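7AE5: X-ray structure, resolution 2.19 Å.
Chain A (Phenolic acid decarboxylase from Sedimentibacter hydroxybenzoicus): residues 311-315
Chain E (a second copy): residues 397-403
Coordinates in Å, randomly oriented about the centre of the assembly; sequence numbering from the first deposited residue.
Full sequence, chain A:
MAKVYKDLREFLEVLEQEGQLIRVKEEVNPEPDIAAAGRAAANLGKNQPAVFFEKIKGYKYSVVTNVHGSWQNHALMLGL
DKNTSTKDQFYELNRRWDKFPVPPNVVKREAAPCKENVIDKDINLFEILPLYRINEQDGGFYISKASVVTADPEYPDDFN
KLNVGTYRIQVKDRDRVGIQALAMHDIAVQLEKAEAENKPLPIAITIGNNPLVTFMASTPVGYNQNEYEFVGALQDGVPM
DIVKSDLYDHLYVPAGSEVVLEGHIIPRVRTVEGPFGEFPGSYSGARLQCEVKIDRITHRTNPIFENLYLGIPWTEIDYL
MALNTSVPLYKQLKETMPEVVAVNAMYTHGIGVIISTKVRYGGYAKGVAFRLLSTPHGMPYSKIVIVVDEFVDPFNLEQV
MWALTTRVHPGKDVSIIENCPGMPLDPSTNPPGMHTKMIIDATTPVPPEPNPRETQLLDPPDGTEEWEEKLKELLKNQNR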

# COMPACT_ATOMS: atom_id res chain seq x y z
N GLY A 311 -31.23 -18.68 10.22
CA GLY A 311 -30.31 -18.40 11.31
C GLY A 311 -28.96 -18.06 10.76
O GLY A 311 -28.86 -17.42 9.70
N ILE A 312 -27.91 -18.47 11.46
CA ILE A 312 -26.57 -18.31 10.90
C ILE A 312 -26.45 -19.13 9.63
O ILE A 312 -26.79 -20.33 9.63
CB ILE A 312 -25.50 -18.73 11.93
CG1 ILE A 312 -25.56 -17.82 13.16
CG2 ILE A 312 -24.11 -18.70 11.31
CD1 ILE A 312 -24.74 -18.33 14.33
N PRO A 313 -26.02 -18.54 8.51
CA PRO A 313 -25.92 -19.31 7.26
C PRO A 313 -24.97 -20.49 7.39
O PRO A 313 -24.03 -20.47 8.20
CB PRO A 313 -25.40 -18.27 6.26
CG PRO A 313 -25.88 -16.96 6.81
CD PRO A 313 -25.74 -17.11 8.30
N TRP A 314 -25.20 -21.53 6.59
CA TRP A 314 -26.29 -21.58 5.62
C TRP A 314 -27.56 -22.19 6.21
O TRP A 314 -27.50 -23.16 6.96
CB TRP A 314 -25.87 -22.38 4.39
CG TRP A 314 -25.24 -21.58 3.28
CD1 TRP A 314 -24.28 -20.62 3.41
CD2 TRP A 314 -25.50 -21.70 1.88
NE1 TRP A 314 -23.94 -20.12 2.18
CE2 TRP A 314 -24.68 -20.76 1.22
CE3 TRP A 314 -26.36 -22.50 1.12
CZ2 TRP A 314 -24.69 -20.61 -0.16
CZ3 TRP A 314 -26.37 -22.34 -0.26
CH2 TRP A 314 -25.54 -21.40 -0.88
N THR A 315 -28.71 -21.60 5.87
CA THR A 315 -30.01 -22.22 6.14
C THR A 315 -30.82 -22.26 4.85
O THR A 315 -30.27 -21.98 3.78
CB THR A 315 -30.76 -21.47 7.24
OG1 THR A 315 -30.92 -20.10 6.87
CG2 THR A 315 -30.02 -21.56 8.56
N LEU E 397 -17.01 -24.68 4.33
CA LEU E 397 -16.60 -23.53 3.54
C LEU E 397 -17.76 -22.59 3.22
O LEU E 397 -17.52 -21.41 2.95
CB LEU E 397 -15.92 -24.02 2.26
CG LEU E 397 -14.63 -24.80 2.54
CD1 LEU E 397 -13.93 -25.22 1.26
CD2 LEU E 397 -13.70 -23.98 3.42
N GLU E 398 -19.00 -23.09 3.23
CA GLU E 398 -20.15 -22.20 3.19
C GLU E 398 -20.12 -21.21 4.34
O GLU E 398 -20.35 -20.01 4.16
CB GLU E 398 -21.45 -23.00 3.23
CG GLU E 398 -21.82 -23.75 1.95
CD GLU E 398 -22.87 -24.81 2.19
OE1 GLU E 398 -23.57 -24.73 3.22
OE2 GLU E 398 -23.00 -25.74 1.36
N GLN E 399 -19.84 -21.70 5.55
CA GLN E 399 -19.80 -20.84 6.73
C GLN E 399 -18.59 -19.92 6.71
O GLN E 399 -18.66 -18.79 7.21
CB GLN E 399 -19.80 -21.68 8.00
CG GLN E 399 -21.14 -21.72 8.71
CD GLN E 399 -20.98 -22.01 10.19
OE1 GLN E 399 -20.37 -23.00 10.58
NE2 GLN E 399 -21.54 -21.14 11.03
N VAL E 400 -17.47 -20.38 6.16
CA VAL E 400 -16.29 -19.53 6.06
C VAL E 400 -16.56 -18.38 5.09
O VAL E 400 -16.20 -17.23 5.35
CB VAL E 400 -15.06 -20.35 5.64
CG1 VAL E 400 -13.92 -19.44 5.24
CG2 VAL E 400 -14.64 -21.28 6.77
N MET E 401 -17.20 -18.68 3.95
CA MET E 401 -17.59 -17.62 3.02
C MET E 401 -18.50 -16.61 3.70
O MET E 401 -18.38 -15.40 3.46
CB MET E 401 -18.27 -18.22 1.79
CG MET E 401 -17.33 -18.82 0.76
SD MET E 401 -16.15 -17.66 0.05
CE MET E 401 -17.17 -16.22 -0.25
N TRP E 402 -19.42 -17.08 4.54
CA TRP E 402 -20.29 -16.16 5.27
C TRP E 402 -19.48 -15.24 6.17
O TRP E 402 -19.75 -14.03 6.23
CB TRP E 402 -21.31 -16.94 6.10
CG TRP E 402 -22.05 -16.05 7.05
CD1 TRP E 402 -23.09 -15.22 6.74
CD2 TRP E 402 -21.79 -15.87 8.44
NE1 TRP E 402 -23.51 -14.55 7.86
CE2 TRP E 402 -22.73 -14.92 8.92
CE3 TRP E 402 -20.87 -16.41 9.34
CZ2 TRP E 402 -22.76 -14.52 10.25
CZ3 TRP E 402 -20.91 -16.01 10.66
CH2 TRP E 402 -21.85 -15.07 11.10
N ALA E 403 -18.49 -15.78 6.88
CA ALA E 403 -17.65 -14.95 7.73
C ALA E 403 -16.87 -13.93 6.91
O ALA E 403 -16.71 -12.78 7.33
CB ALA E 403 -16.70 -15.83 8.55
O HOH W 1 -22.17 -18.03 2.64
O HOH W 2 -23.53 -24.12 6.31

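The contact between the chain A loop and the chain E helix is a compact, largely apolar packing of two tryptophan faces against aliphatic groups, with no direct hydrogen bond between the stretches and two waters linking their polar atoms. It buries 335 Å² in total: Trp402(E), Pro313(A), Trp314(A) and Glu398(E) are each covered over 62 to 65 Å² by the other stretch, with Ile312(A) (44 Å²) and Gln399(E) (37 Å²) adding smaller shares. The backbones come closest at Pro313(A) and Gln399(E), whose CA atoms lie 6.3 Å apart.

The indole of Trp402(E) provides the first platform. Its CA-to-CB bond points toward the loop, and with chi1 in the t well and chi2 at 78° the ring presents a face to two consecutive loop residues. Pro313(A) CD lies 3.6 Å from the centroid of the five-membered ring of Trp402(E), 19° off the ring normal, and Ile312(A) CG2 lies 4.2 Å from the centroid of its six-membered ring, 10° off the normal. Both are CH-pi contacts over the face. The proline is especially close, with Pro313(A) CG 3.3 Å from Trp402(E) CD1. A proline ring suits this position because it is compact and rigid, and its CD, bonded to the backbone nitrogen, carries hydrogens that are slightly polarised and well matched to an electron-rich indole. The CA-to-CB bond of Ile312(A) points sideways, and its beta-branch places CG2 over the benzene part of the indole. Ile312(A) CG2 also lies 3.6 Å from Gln399(E) NE2. Trp402(E) NE1 is hydrogen-bonded elsewhere in the structure.

A second tryptophan, Trp314(A), reverses the roles, for here the loop supplies the ring and the helix the aliphatic group. Glu398(E) CB sits 4.0 Å from the centroid of the five-membered ring of Trp314(A), 21° off the normal, so a charged residue contributes a methylene to the apolar packing. Glu398(E) OE1 also comes within 3.5 Å of Trp314(A) CB. The peptide bond joining Pro313(A) to Trp314(A) is cis, and the CA-to-CB bonds of both residues point toward the helix.

The polar groups around this second ring are joined through water. Water 1 accepts a hydrogen bond from Trp314(A) NE1 at 2.8 Å and donates one to Glu398(E) O at 3.1 Å; that carbonyl also receives the helical hydrogen bond from Trp402(E) N, also at 3.1 Å. Water 2 accepts from Trp314(A) N at 3.1 Å and donates to Glu398(E) OE1 at 3.1 Å. Trp314(A) and Glu398(E) are thus bridged twice, once from the indole nitrogen and once from the backbone amide.

Gln399(E) fills the ground near Pro313(A). Its CA-to-CB bond runs sideways, but the end of the side chain comes nearer the loop, and Gln399(E) CG lies 3.2 Å from Pro313(A) O, a close contact between a methylene and a carbonyl oxygen. Gln399(E) OE1 is hydrogen-bonded elsewhere in the structure. The helical spacing of Glu398(E) and Trp402(E), four residues apart, directs both side chains toward the loop.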